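Local coordinates for 6-carboxyhexanoate--CoA ligase (Aquifex aeolicus, PDB 5TVA), which is a CoA ligase of the BioW family, modelled here as a single chain with adenosine monophosphate and coenzyme A bound, at residues A[21-26]-A[235-240]; A[79-84]-A[89-94]; A[110-115]-A[123-128]; A[190-195]-A[200-205]. All coordinates share one frame; numbering follows the deposited sequence.

Overall arrangement
Interactions 2 and 4 lie on the same side of the chain's centre; interaction 1 lies on the side opposite interactions 2 and 3. Interactions 2 and 4 have centres about 12 Å apart: helix 73-85 lies against strands 190-194 and 198-203 of the six-stranded mixed sheet, with Leu84 CD2 3.4 Å from Val192 CG2. Interaction 3, flanking strand 116-119 at the edge of that sheet, touches interaction 2 where Val93 meets Gly123. Interaction 1, about 32 Å from interaction 2 between centres, joins the two smaller sheets and closes the largest span of sequence, within which interactions 2, 3 and 4 follow in order. Adenosine monophosphate contacts interaction 3, and coenzyme A touches residues of interactions 1 and 3.

Interaction 1. Residues A[21-26]-A[235-240]; sequences ERIVKK and VVLIEL
Next to the apolar touch of Ile23 on Val235 and Leu237, the shortest polar bond belongs to segment 21-26 itself: Arg22 NH1 donates to Glu21 O over 2.8 Å. It is a bent bond, with an N-H...O angle of 139°, and the donor sits above the carbonyl plane, clear of the lone pairs. Arg22 NH2 also forms a salt bridge with Glu35, and Glu21 touches the bound coenzyme A, which places this end of the strand at that pocket. No hydrogen bond crosses to segment 235-240, so the contact proper is hydrophobic and rests on three side chains. Ile23 supplies both points of touch. Its CD1 meets Val235 CG1 at 4.0 Å, while nearer the backbone its CB lies 3.9 Å from Leu237 CD2, a methyl that also faces Ile23 CG2 at 4.0 Å. Leu237 CD2 therefore settles on the branch point of the isoleucine, and Val235 meets its tip. The torsions account for this division: chi1 of -52° sets CG1 beside the backbone N, and an extended chi2 of 173° carries CD1 outward to Val235. The main chains stay apart, with 7.8 Å between Ile23 CA and Leu237 CA, which rules out sheet pairing between these segments. Strand 15-25 is an edge of the antiparallel sheet, whereas strand 236-239 is the middle of the parallel one, so Ile23 bridges two sheets. Leu3 of strand 3-12 touches both Ile23 and Leu237. Asp140 of strand 139-141 accepts from Ile23 N through OD2, and its backbone pairs with Val236, tying the neighbouring strand to both segments.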
loop_
_atom_site.group_PDB
_atom_site.type_symbol
_atom_site.label_atom_id
_atom_site.label_comp_id
_atom_site.label_asym_id
_atom_site.label_seq_id
_atom_site.Cartn_x
_atom_site.Cartn_y
_atom_site.Cartn_z
ATOM N N GLU A 21 5.101 -10.375 -2.288
ATOM C CA GLU A 21 6.548 -10.458 -2.344
ATOM C C GLU A 21 7.079 -10.910 -0.995
ATOM O O GLU A 21 6.548 -10.520 0.055
ATOM C CB GLU A 21 7.177 -9.106 -2.739
ATOM C CG GLU A 21 8.705 -9.096 -2.730
ATOM C CD GLU A 21 9.283 -7.857 -3.432
ATOM O OE1 GLU A 21 8.493 -7.001 -3.885
ATOM O OE2 GLU A 21 10.527 -7.766 -3.560
ATOM N N ARG A 22 8.105 -11.762 -1.034
ATOM C CA ARG A 22 8.863 -12.175 0.139
ATOM C C ARG A 22 10.352 -12.000 -0.143
ATOM O O ARG A 22 10.821 -12.285 -1.248
ATOM C CB ARG A 22 8.575 -13.644 0.500
ATOM C CG ARG A 22 7.098 -13.928 0.743
ATOM C CD ARG A 22 6.658 -13.507 2.142
ATOM N NE ARG A 22 5.234 -13.819 2.348
ATOM C CZ ARG A 22 4.236 -12.986 2.059
ATOM N NH1 ARG A 22 4.496 -11.765 1.586
ATOM N NH2 ARG A 22 2.981 -13.359 2.268
ATOM N N ILE A 23 11.102 -11.553 0.860
ATOM C CA ILE A 23 12.542 -11.379 0.745
ATOM C C ILE A 23 13.148 -12.185 1.873
ATOM O O ILE A 23 12.946 -11.853 3.045
ATOM C CB ILE A 23 12.966 -9.904 0.840
ATOM C CG1 ILE A 23 12.164 -9.066 -0.139
ATOM C CG2 ILE A 23 14.453 -9.770 0.622
ATOM C CD1 ILE A 23 12.397 -7.583 0.002
ATOM N N VAL A 24 13.887 -13.241 1.534
ATOM C CA VAL A 24 14.292 -14.237 2.519
ATOM C C VAL A 24 15.691 -14.752 2.201
ATOM O O VAL A 24 16.207 -14.592 1.087
ATOM C CB VAL A 24 13.295 -15.428 2.583
ATOM C CG1 VAL A 24 11.886 -14.942 2.909
ATOM C CG2 VAL A 24 13.289 -16.215 1.273
ATOM N N LYS A 25 16.281 -15.400 3.215
ATOM C CA LYS A 25 17.509 -16.173 3.056
ATOM C C LYS A 25 17.261 -17.404 2.191
ATOM O O LYS A 25 16.148 -17.932 2.138
ATOM C CB LYS A 25 18.035 -16.623 4.424
ATOM C CG LYS A 25 18.642 -15.518 5.265
ATOM C CD LYS A 25 18.830 -15.958 6.721
ATOM C CE LYS A 25 19.583 -14.890 7.514
ATOM N NZ LYS A 25 19.244 -14.899 8.963
ATOM N N LYS A 26 18.328 -17.886 1.538
ATOM C CA LYS A 26 18.198 -19.027 0.631
ATOM C C LYS A 26 17.578 -20.235 1.322
ATOM O O LYS A 26 16.826 -20.993 0.700
ATOM C CB LYS A 26 19.559 -19.414 0.044
ATOM C CG LYS A 26 19.540 -20.755 -0.711
ATOM C CD LYS A 26 20.761 -20.932 -1.605
ATOM C CE LYS A 26 20.557 -22.071 -2.603
ATOM N NZ LYS A 26 19.461 -21.801 -3.604
ATOM N N VAL A 235 15.693 -1.906 -1.663
ATOM C CA VAL A 235 15.283 -3.129 -0.982
ATOM C C VAL A 235 15.323 -2.866 0.515
ATOM O O VAL A 235 16.388 -2.561 1.073
ATOM C CB VAL A 235 16.172 -4.323 -1.371
ATOM C CG1 VAL A 235 15.772 -5.565 -0.578
ATOM C CG2 VAL A 235 16.055 -4.612 -2.855
ATOM N N VAL A 236 14.160 -2.958 1.159
ATOM C CA VAL A 236 13.991 -2.592 2.562
ATOM C C VAL A 236 13.361 -3.751 3.321
ATOM O O VAL A 236 12.273 -4.213 2.962
ATOM C CB VAL A 236 13.124 -1.335 2.713
ATOM C CG1 VAL A 236 12.879 -1.054 4.180
ATOM C CG2 VAL A 236 13.799 -0.167 2.047
ATOM N N LEU A 237 14.038 -4.212 4.370
ATOM C CA LEU A 237 13.459 -5.102 5.365
ATOM C C LEU A 237 13.013 -4.270 6.556
ATOM O O LEU A 237 13.760 -3.413 7.029
ATOM C CB LEU A 237 14.460 -6.158 5.834
ATOM C CG LEU A 237 15.054 -7.079 4.777
ATOM C CD1 LEU A 237 15.968 -8.055 5.449
ATOM C CD2 LEU A 237 13.960 -7.809 4.021
ATOM N N ILE A 238 11.807 -4.538 7.046
ATOM C CA ILE A 238 11.207 -3.784 8.140
ATOM C C ILE A 238 11.193 -4.657 9.381
ATOM O O ILE A 238 10.718 -5.798 9.338
ATOM C CB ILE A 238 9.791 -3.321 7.785
ATOM C CG1 ILE A 238 9.859 -2.463 6.522
ATOM C CG2 ILE A 238 9.184 -2.593 8.964
ATOM C CD1 ILE A 238 8.575 -2.447 5.737
ATOM N N GLU A 239 11.735 -4.121 10.471
ATOM C CA GLU A 239 11.937 -4.813 11.736
ATOM C C GLU A 239 10.950 -4.250 12.744
ATOM O O GLU A 239 10.908 -3.033 12.959
ATOM C CB GLU A 239 13.366 -4.593 12.237
ATOM C CG GLU A 239 13.914 -5.633 13.183
ATOM C CD GLU A 239 15.441 -5.531 13.272
ATOM O OE1 GLU A 239 15.978 -4.463 12.912
ATOM O OE2 GLU A 239 16.107 -6.510 13.700
ATOM N N LEU A 240 10.153 -5.128 13.345
ATOM C CA LEU A 240 9.131 -4.680 14.280
ATOM C C LEU A 240 9.759 -4.330 15.626
ATOM O O LEU A 240 10.502 -5.133 16.193
ATOM C CB LEU A 240 8.044 -5.744 14.462
ATOM C CG LEU A 240 6.806 -5.183 15.164
ATOM C CD1 LEU A 240 6.321 -3.951 14.443
ATOM C CD2 LEU A 240 5.694 -6.195 15.305
#

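Interaction 2. Residues A[79-84]-A[89-94]; sequences FAVKKL and IKEEVA
Val81 is the first residue of helix 73-85 here to meet segment 89-94, and a single methyl does the touching. CG1, held anti to the backbone N (chi1 179°), lies 3.8 Å from Ala94 CB and 3.9 Å from Glu91 CG. The glutamate is thus met on its aliphatic part, and the two side chains cross at about a right angle. One turn further along, Leu84 closes on the same alanine: its CB and its CD1 are each 3.8 Å from Ala94 CB. That small methyl consequently fits between Val81 and Leu84, and the backbones come close there, with 5.4 Å between Val81 CA and Ala94 CA. Leu84 also ends the walk with a backbone touch, its O resting 3.6 Å from Ile89 CB. This is van der Waals contact, and no hydrogen bond links the segments. Lys90 follows as N-cap residue of helix 91-102, its O taking the amide of Ala94 at 3.1 Å. Helices 73-85 and 91-102, joined by a short connection, pack through Ala94, with Val98 continuing against Val81. Both meet the mixed sheet: Leu84, and Ile89 from the connection, touch Phe218 of strand 214-219 and Ala177 of strand 177-181, and Val93 of helix 91-102 touches Phe218.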
loop_
_atom_site.group_PDB
_atom_site.type_symbol
_atom_site.label_atom_id
_atom_site.label_comp_id
_atom_site.label_asym_id
_atom_site.label_seq_id
_atom_site.Cartn_x
_atom_site.Cartn_y
_atom_site.Cartn_z
ATOM N N PHE A 79 -13.386 12.528 8.089
ATOM C CA PHE A 79 -12.320 12.288 9.057
ATOM C C PHE A 79 -10.986 12.050 8.351
ATOM O O PHE A 79 -9.936 12.527 8.804
ATOM C CB PHE A 79 -12.697 11.100 9.941
ATOM C CG PHE A 79 -11.698 10.783 11.017
ATOM C CD1 PHE A 79 -11.516 11.628 12.087
ATOM C CD2 PHE A 79 -10.980 9.603 10.981
ATOM C CE1 PHE A 79 -10.606 11.319 13.093
ATOM C CE2 PHE A 79 -10.065 9.285 11.980
ATOM C CZ PHE A 79 -9.883 10.143 13.039
ATOM N N ALA A 80 -11.014 11.331 7.223
ATOM C CA ALA A 80 -9.782 11.040 6.499
ATOM C C ALA A 80 -9.094 12.328 6.059
ATOM O O ALA A 80 -7.888 12.505 6.268
ATOM C CB ALA A 80 -10.085 10.138 5.306
ATOM N N VAL A 81 -9.866 13.259 5.489
ATOM C CA VAL A 81 -9.334 14.576 5.142
ATOM C C VAL A 81 -8.741 15.265 6.370
ATOM O O VAL A 81 -7.677 15.896 6.297
ATOM C CB VAL A 81 -10.434 15.428 4.485
ATOM C CG1 VAL A 81 -9.903 16.814 4.146
ATOM C CG2 VAL A 81 -10.946 14.746 3.238
ATOM N N LYS A 82 -9.402 15.144 7.518
ATOM C CA LYS A 82 -8.933 15.847 8.708
ATOM C C LYS A 82 -7.575 15.330 9.153
ATOM O O LYS A 82 -6.659 16.120 9.419
ATOM C CB LYS A 82 -9.951 15.718 9.844
ATOM C CG LYS A 82 -9.508 16.394 11.125
ATOM C CD LYS A 82 -10.706 16.706 12.018
ATOM C CE LYS A 82 -10.916 15.643 13.084
ATOM N NZ LYS A 82 -9.974 15.786 14.234
ATOM N N LYS A 83 -7.428 14.004 9.251
ATOM C CA LYS A 83 -6.155 13.434 9.689
ATOM C C LYS A 83 -5.027 13.807 8.731
ATOM O O LYS A 83 -3.897 14.075 9.165
ATOM C CB LYS A 83 -6.281 11.912 9.826
ATOM C CG LYS A 83 -7.348 11.452 10.870
ATOM C CD LYS A 83 -6.977 11.960 12.245
ATOM C CE LYS A 83 -5.621 11.434 12.658
ATOM N NZ LYS A 83 -5.214 11.870 14.034
ATOM N N LEU A 84 -5.323 13.852 7.424
ATOM C CA LEU A 84 -4.326 14.256 6.433
ATOM C C LEU A 84 -3.815 15.673 6.684
ATOM O O LEU A 84 -2.612 15.941 6.545
ATOM C CB LEU A 84 -4.912 14.143 5.019
ATOM C CG LEU A 84 -5.058 12.710 4.488
ATOM C CD1 LEU A 84 -5.938 12.593 3.223
ATOM C CD2 LEU A 84 -3.668 12.103 4.250
ATOM N N ILE A 89 -0.841 18.980 5.197
ATOM C CA ILE A 89 -1.418 19.030 3.860
ATOM C C ILE A 89 -2.592 19.998 3.862
ATOM O O ILE A 89 -3.431 19.971 4.772
ATOM C CB ILE A 89 -1.849 17.627 3.410
ATOM C CG1 ILE A 89 -0.611 16.736 3.272
ATOM C CG2 ILE A 89 -2.692 17.674 2.128
ATOM C CD1 ILE A 89 -0.920 15.358 2.736
ATOM N N LYS A 90 -2.638 20.877 2.857
ATOM C CA LYS A 90 -3.783 21.761 2.701
ATOM C C LYS A 90 -5.038 20.932 2.476
ATOM O O LYS A 90 -5.008 19.882 1.823
ATOM C CB LYS A 90 -3.575 22.739 1.539
ATOM C CG LYS A 90 -2.266 23.547 1.616
ATOM C CD LYS A 90 -2.345 24.681 2.634
ATOM C CE LYS A 90 -1.092 24.745 3.522
ATOM N NZ LYS A 90 -1.195 23.911 4.784
ATOM N N GLU A 91 -6.146 21.419 3.036
ATOM C CA GLU A 91 -7.382 20.651 3.055
ATOM C C GLU A 91 -7.867 20.321 1.650
ATOM O O GLU A 91 -8.302 19.194 1.389
ATOM C CB GLU A 91 -8.448 21.417 3.832
ATOM C CG GLU A 91 -9.765 20.690 3.969
ATOM C CD GLU A 91 -10.739 21.423 4.871
ATOM O OE1 GLU A 91 -11.534 22.242 4.360
ATOM O OE2 GLU A 91 -10.707 21.173 6.101
ATOM N N GLU A 92 -7.795 21.286 0.731
ATOM C CA GLU A 92 -8.298 21.066 -0.624
ATOM C C GLU A 92 -7.467 20.034 -1.368
ATOM O O GLU A 92 -7.981 19.352 -2.261
ATOM C CB GLU A 92 -8.326 22.373 -1.422
ATOM C CG GLU A 92 -9.039 23.560 -0.736
ATOM C CD GLU A 92 -8.420 23.997 0.600
ATOM O OE1 GLU A 92 -9.148 24.618 1.413
ATOM O OE2 GLU A 92 -7.218 23.721 0.835
ATOM N N VAL A 93 -6.182 19.922 -1.034
ATOM C CA VAL A 93 -5.368 18.851 -1.596
ATOM C C VAL A 93 -5.850 17.502 -1.078
ATOM O O VAL A 93 -6.106 16.576 -1.855
ATOM C CB VAL A 93 -3.879 19.087 -1.281
ATOM C CG1 VAL A 93 -3.056 17.855 -1.659
ATOM C CG2 VAL A 93 -3.373 20.341 -2.002
ATOM N N ALA A 94 -5.994 17.376 0.245
ATOM C CA ALA A 94 -6.532 16.143 0.810
ATOM C C ALA A 94 -7.882 15.797 0.189
ATOM O O ALA A 94 -8.153 14.626 -0.106
ATOM C CB ALA A 94 -6.646 16.259 2.332
#

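Interaction 3. Residues A[110-115]-A[123-128]; sequences GNMRGA and GERLEE. With AMP (adenosine monophosphate), chain C.
The loop that forms the ribose side of the adenosine monophosphate pocket is backed by segment 123-128, where the thioether of Met112 meets Arg125 and Glu127. Met112 SD lies 3.7 Å from Arg125 NH2, approaching the guanidinium obliquely, and Met112 CE reaches to 4.1 Å from Glu127 OE2. What the methionine packs on is an ion pair. Arg125 grips Glu127 side-on with two nitrogens, both to OE2: NE at 2.6 Å, on the syn side of the carboxylate, and NH2 at 2.8 Å. Both bonds lie in the guanidinium plane. A bend at chi2 (-85°) folds the Glu127 chain back to its near neighbour. On the ligand side, Met112 O and Gly114 O stand 3.1 Å and 3.2 Å from O2' of adenosine monophosphate, whose one proton can serve only one of them at a time. Ala115 CB lies 3.7 Å from N3 of the adenine. Arg125 NH1 bonds to Ala105 O, and Glu127 OE1 accepts from Leu117 N, so the pair is fixed from both ends. Paired in this way, the buried carboxylate probably remains ionised, and the sulfur lies obliquely against a guanidinium whose charge is probably offset by Glu127.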
loop_
_atom_site.group_PDB
_atom_site.type_symbol
_atom_site.label_atom_id
_atom_site.label_comp_id
_atom_site.label_asym_id
_atom_site.label_seq_id
_atom_site.Cartn_x
_atom_site.Cartn_y
_atom_site.Cartn_z
ATOM N N GLY A 110 -12.496 2.002 -13.770
ATOM C CA GLY A 110 -11.967 0.966 -12.914
ATOM C C GLY A 110 -10.867 1.456 -11.995
ATOM O O GLY A 110 -10.621 2.655 -11.815
ATOM N N ASN A 111 -10.198 0.482 -11.390
ATOM C CA ASN A 111 -9.077 0.776 -10.520
ATOM C C ASN A 111 -7.795 0.921 -11.331
ATOM O O ASN A 111 -7.685 0.458 -12.470
ATOM C CB ASN A 111 -8.899 -0.322 -9.476
ATOM C CG ASN A 111 -10.171 -0.617 -8.734
ATOM O OD1 ASN A 111 -10.526 0.085 -7.785
ATOM N ND2 ASN A 111 -10.879 -1.656 -9.167
ATOM N N MET A 112 -6.820 1.586 -10.722
ATOM C CA MET A 112 -5.482 1.617 -11.272
ATOM C C MET A 112 -4.745 0.329 -10.904
ATOM O O MET A 112 -5.191 -0.459 -10.072
ATOM C CB MET A 112 -4.728 2.847 -10.761
ATOM C CG MET A 112 -5.344 4.198 -11.145
ATOM S SD MET A 112 -4.573 5.545 -10.210
ATOM C CE MET A 112 -2.920 5.498 -10.895
ATOM N N ARG A 113 -3.606 0.110 -11.552
ATOM C CA ARG A 113 -2.682 -0.936 -11.151
ATOM C C ARG A 113 -1.632 -0.426 -10.184
ATOM O O ARG A 113 -0.594 -1.074 -10.013
ATOM C CB ARG A 113 -2.002 -1.556 -12.373
ATOM C CG ARG A 113 -2.968 -2.112 -13.410
ATOM C CD ARG A 113 -2.252 -2.571 -14.678
ATOM N NE ARG A 113 -3.065 -2.245 -15.839
ATOM C CZ ARG A 113 -2.756 -1.315 -16.740
ATOM N NH1 ARG A 113 -1.614 -0.639 -16.644
ATOM N NH2 ARG A 113 -3.579 -1.083 -17.756
ATOM N N GLY A 114 -1.877 0.714 -9.556
ATOM C CA GLY A 114 -0.870 1.325 -8.710
ATOM C C GLY A 114 -1.374 2.635 -8.153
ATOM O O GLY A 114 -2.541 2.990 -8.314
ATOM N N ALA A 115 -0.476 3.359 -7.502
ATOM C CA ALA A 115 -0.868 4.521 -6.724
ATOM C C ALA A 115 -0.748 5.813 -7.535
ATOM O O ALA A 115 0.076 5.927 -8.459
ATOM C CB ALA A 115 -0.026 4.611 -5.447
ATOM N N GLY A 123 -2.037 19.461 -5.480
ATOM C CA GLY A 123 -3.022 18.437 -5.781
ATOM C C GLY A 123 -2.922 17.812 -7.157
ATOM O O GLY A 123 -3.784 17.001 -7.513
ATOM N N GLU A 124 -1.894 18.143 -7.942
ATOM C CA GLU A 124 -1.809 17.661 -9.316
ATOM C C GLU A 124 -1.182 16.268 -9.369
ATOM O O GLU A 124 -0.277 15.938 -8.591
ATOM C CB GLU A 124 -1.022 18.658 -10.173
ATOM C CG GLU A 124 -0.137 18.049 -11.266
ATOM C CD GLU A 124 0.585 19.112 -12.120
ATOM O OE1 GLU A 124 1.364 18.725 -13.027
ATOM O OE2 GLU A 124 0.358 20.330 -11.896
ATOM N N ARG A 125 -1.676 15.445 -10.293
ATOM C CA ARG A 125 -1.212 14.070 -10.438
ATOM C C ARG A 125 0.094 14.041 -11.227
ATOM O O ARG A 125 0.118 14.448 -12.391
ATOM C CB ARG A 125 -2.281 13.239 -11.144
ATOM C CG ARG A 125 -3.534 13.028 -10.301
ATOM C CD ARG A 125 -4.599 12.225 -11.036
ATOM N NE ARG A 125 -4.162 10.878 -11.398
ATOM C CZ ARG A 125 -4.998 9.909 -11.754
ATOM N NH1 ARG A 125 -6.300 10.150 -11.785
ATOM N NH2 ARG A 125 -4.546 8.696 -12.053
ATOM N N LEU A 126 1.164 13.515 -10.612
ATOM C CA LEU A 126 2.505 13.507 -11.202
ATOM C C LEU A 126 2.881 12.193 -11.878
ATOM O O LEU A 126 3.874 12.161 -12.620
ATOM C CB LEU A 126 3.563 13.808 -10.134
ATOM C CG LEU A 126 3.337 15.039 -9.250
ATOM C CD1 LEU A 126 4.431 15.169 -8.190
ATOM C CD2 LEU A 126 3.259 16.307 -10.087
ATOM N N GLU A 127 2.152 11.103 -11.628
ATOM C CA GLU A 127 2.480 9.863 -12.317
ATOM C C GLU A 127 2.257 10.037 -13.818
ATOM O O GLU A 127 1.319 10.713 -14.254
ATOM C CB GLU A 127 1.654 8.693 -11.765
ATOM C CG GLU A 127 0.191 8.671 -12.164
ATOM C CD GLU A 127 -0.689 9.517 -11.262
ATOM O OE1 GLU A 127 -0.147 10.196 -10.353
ATOM O OE2 GLU A 127 -1.932 9.489 -11.455
ATOM N N GLU A 128 3.151 9.437 -14.611
ATOM C CA GLU A 128 3.080 9.577 -16.065
ATOM C C GLU A 128 1.954 8.739 -16.642
ATOM O O GLU A 128 1.249 9.176 -17.561
ATOM C CB GLU A 128 4.405 9.152 -16.699
ATOM C CG GLU A 128 5.432 10.226 -16.761
ATOM C CD GLU A 128 5.020 11.313 -17.704
ATOM O OE1 GLU A 128 4.492 10.978 -18.792
ATOM O OE2 GLU A 128 5.202 12.493 -17.344
HETATM P P AMP C . -4.832 -3.825 -2.638
HETATM O O1P AMP C . -3.972 -3.409 -1.465
HETATM O O2P AMP C . -4.166 -4.952 -3.401
HETATM O O3P AMP C . -6.329 -3.965 -2.386
HETATM O "O5'" AMP C . -4.818 -2.592 -3.656
HETATM C "C5'" AMP C . -5.597 -1.416 -3.440
HETATM C "C4'" AMP C . -5.348 -0.423 -4.553
HETATM O "O4'" AMP C . -4.048 0.191 -4.348
HETATM C "C3'" AMP C . -5.301 -1.043 -5.951
HETATM O "O3'" AMP C . -6.553 -1.001 -6.612
HETATM C "C2'" AMP C . -4.214 -0.268 -6.679
HETATM O "O2'" AMP C . -4.765 0.877 -7.313
HETATM C "C1'" AMP C . -3.301 0.185 -5.537
HETATM N N9 AMP C . -2.132 -0.703 -5.343
HETATM C C8 AMP C . -2.128 -2.050 -5.315
HETATM N N7 AMP C . -0.868 -2.534 -5.133
HETATM C C5 AMP C . -0.024 -1.489 -5.040
HETATM C C6 AMP C . 1.431 -1.279 -4.816
HETATM N N6 AMP C . 2.294 -2.309 -4.672
HETATM N N1 AMP C . 1.884 0.005 -4.780
HETATM C C2 AMP C . 1.061 1.052 -4.937
HETATM N N3 AMP C . -0.262 0.931 -5.136
HETATM C C4 AMP C . -0.864 -0.283 -5.187
#

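Interaction 4. Residues A[190-195]-A[200-205]; sequences GYVSGK and VRITPL
Gly190 to Val192 pair with Ile202 to Val200 in an antiparallel hairpin whose strand axes run at 149°, and four backbone hydrogen bonds fix the register. In one hydrogen-bonded pair Gly190 N gives to Ile202 O over 2.9 Å, and Ile202 N returns to Gly190 O over 3.1 Å. In the other, Val192 N reaches Val200 O at 3.0 Å and Val200 N reaches Val192 O at 2.9 Å. Tyr191 and Arg201 form the non-hydrogen-bonded pair between them, and there the CA of Tyr191 comes to 3.1 Å from Val200 O, a CA-H...O contact. On the face of Val192, Val200 and Ile202, Val192 CG1 rests 3.6 Å from Val200 CB, the two valines lying side by side and pointing the same way. This face is covered by helix 73-85, with Ala76 against Ile202. At the end of the hairpin the chain passes a cis peptide bond before Pro204, and Leu205 comes back over the glycine, its CD1 3.6 Å from Gly190 CA. Tyr191 leaves on the other face, where Ala163 and Thr167 of helix 158-173 lie. Its chi1 of 65° turns the ring away from the partner strand, although CB still sits 3.3 Å from Val200 O. The phenol OH is hydrogen-bonded to Glu178 OE2 and to Arg215 NH1. Held between a carboxylate and a guanidinium, the hydroxyl is fixed in position, and the bond to Arg215 links the hairpin to a residue lining the adenosine monophosphate pocket.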
loop_
_atom_site.group_PDB
_atom_site.type_symbol
_atom_site.label_atom_id
_atom_site.label_comp_id
_atom_site.label_asym_id
_atom_site.label_seq_id
_atom_site.Cartn_x
_atom_site.Cartn_y
_atom_site.Cartn_z
ATOM N N GLY A 190 -10.208 1.226 5.272
ATOM C CA GLY A 190 -9.121 1.826 4.527
ATOM C C GLY A 190 -8.132 2.397 5.517
ATOM O O GLY A 190 -8.199 2.034 6.696
ATOM N N TYR A 191 -7.215 3.269 5.095
ATOM C CA TYR A 191 -6.373 3.900 6.096
ATOM C C TYR A 191 -5.829 5.225 5.583
ATOM O O TYR A 191 -6.014 5.621 4.429
ATOM C CB TYR A 191 -5.230 2.985 6.538
ATOM C CG TYR A 191 -4.204 2.643 5.477
ATOM C CD1 TYR A 191 -3.219 3.563 5.095
ATOM C CD2 TYR A 191 -4.196 1.392 4.880
ATOM C CE1 TYR A 191 -2.266 3.233 4.134
ATOM C CE2 TYR A 191 -3.255 1.046 3.933
ATOM C CZ TYR A 191 -2.284 1.971 3.557
ATOM O OH TYR A 191 -1.350 1.608 2.612
ATOM N N VAL A 192 -5.132 5.897 6.478
ATOM C CA VAL A 192 -4.434 7.126 6.174
ATOM C C VAL A 192 -3.183 7.063 7.025
ATOM O O VAL A 192 -3.237 6.571 8.156
ATOM C CB VAL A 192 -5.337 8.339 6.483
ATOM C CG1 VAL A 192 -5.156 8.869 7.922
ATOM C CG2 VAL A 192 -5.274 9.351 5.413
ATOM N N SER A 193 -2.031 7.446 6.472
ATOM C CA SER A 193 -0.822 7.277 7.264
ATOM C C SER A 193 0.141 8.424 7.029
ATOM O O SER A 193 0.059 9.145 6.030
ATOM C CB SER A 193 -0.123 5.946 6.973
ATOM O OG SER A 193 0.456 5.957 5.690
ATOM N N GLY A 194 1.063 8.565 7.977
ATOM C CA GLY A 194 2.073 9.609 7.937
ATOM C C GLY A 194 2.939 9.451 9.161
ATOM O O GLY A 194 2.624 8.676 10.074
ATOM N N LYS A 195 4.059 10.179 9.167
ATOM C CA LYS A 195 4.997 9.990 10.270
ATOM C C LYS A 195 4.452 10.563 11.574
ATOM O O LYS A 195 4.782 10.054 12.654
ATOM C CB LYS A 195 6.364 10.598 9.928
ATOM C CG LYS A 195 7.230 9.689 9.081
ATOM C CD LYS A 195 8.613 10.254 8.815
ATOM C CE LYS A 195 9.365 9.346 7.852
ATOM N NZ LYS A 195 10.776 9.771 7.606
ATOM N N VAL A 200 -3.595 4.995 10.526
ATOM C CA VAL A 200 -4.923 5.343 11.018
ATOM C C VAL A 200 -5.946 4.556 10.208
ATOM O O VAL A 200 -6.229 4.884 9.053
ATOM C CB VAL A 200 -5.175 6.854 10.945
ATOM C CG1 VAL A 200 -6.456 7.205 11.653
ATOM C CG2 VAL A 200 -4.020 7.589 11.596
ATOM N N ARG A 201 -6.515 3.512 10.817
ATOM C CA ARG A 201 -7.463 2.641 10.128
ATOM C C ARG A 201 -8.869 3.206 10.251
ATOM O O ARG A 201 -9.280 3.627 11.332
ATOM C CB ARG A 201 -7.384 1.236 10.713
ATOM C CG ARG A 201 -5.959 0.893 11.154
ATOM C CD ARG A 201 -5.861 -0.486 11.747
ATOM N NE ARG A 201 -6.627 -1.443 10.961
ATOM C CZ ARG A 201 -7.627 -2.167 11.454
ATOM N NH1 ARG A 201 -7.955 -2.043 12.735
ATOM N NH2 ARG A 201 -8.276 -3.022 10.671
ATOM N N ILE A 202 -9.599 3.250 9.138
ATOM C CA ILE A 202 -10.818 4.046 9.072
ATOM C C ILE A 202 -11.890 3.277 8.307
ATOM O O ILE A 202 -11.701 2.953 7.128
ATOM C CB ILE A 202 -10.560 5.411 8.419
ATOM C CG1 ILE A 202 -9.685 6.260 9.348
ATOM C CG2 ILE A 202 -11.873 6.099 8.072
ATOM C CD1 ILE A 202 -9.107 7.505 8.702
ATOM N N THR A 203 -13.020 3.001 8.973
ATOM C CA THR A 203 -14.146 2.257 8.381
ATOM C C THR A 203 -15.463 3.021 8.525
ATOM O O THR A 203 -15.741 3.579 9.588
ATOM C CB THR A 203 -14.335 0.870 9.044
ATOM O OG1 THR A 203 -13.089 0.413 9.584
ATOM C CG2 THR A 203 -14.854 -0.150 8.041
ATOM N N PRO A 204 -16.280 3.054 7.457
ATOM C CA PRO A 204 -15.955 2.571 6.116
ATOM C C PRO A 204 -15.688 3.711 5.132
ATOM O O PRO A 204 -16.395 4.722 5.140
ATOM C CB PRO A 204 -17.217 1.805 5.724
ATOM C CG PRO A 204 -18.326 2.615 6.380
ATOM C CD PRO A 204 -17.729 3.293 7.605
ATOM N N LEU A 205 -14.682 3.547 4.279
ATOM C CA LEU A 205 -14.375 4.554 3.273
ATOM C C LEU A 205 -15.099 4.310 1.948
ATOM O O LEU A 205 -14.935 5.102 1.010
ATOM C CB LEU A 205 -12.855 4.641 3.068
ATOM C CG LEU A 205 -12.089 5.326 4.212
ATOM C CD1 LEU A 205 -10.575 5.122 4.121
ATOM C CD2 LEU A 205 -12.416 6.807 4.201
#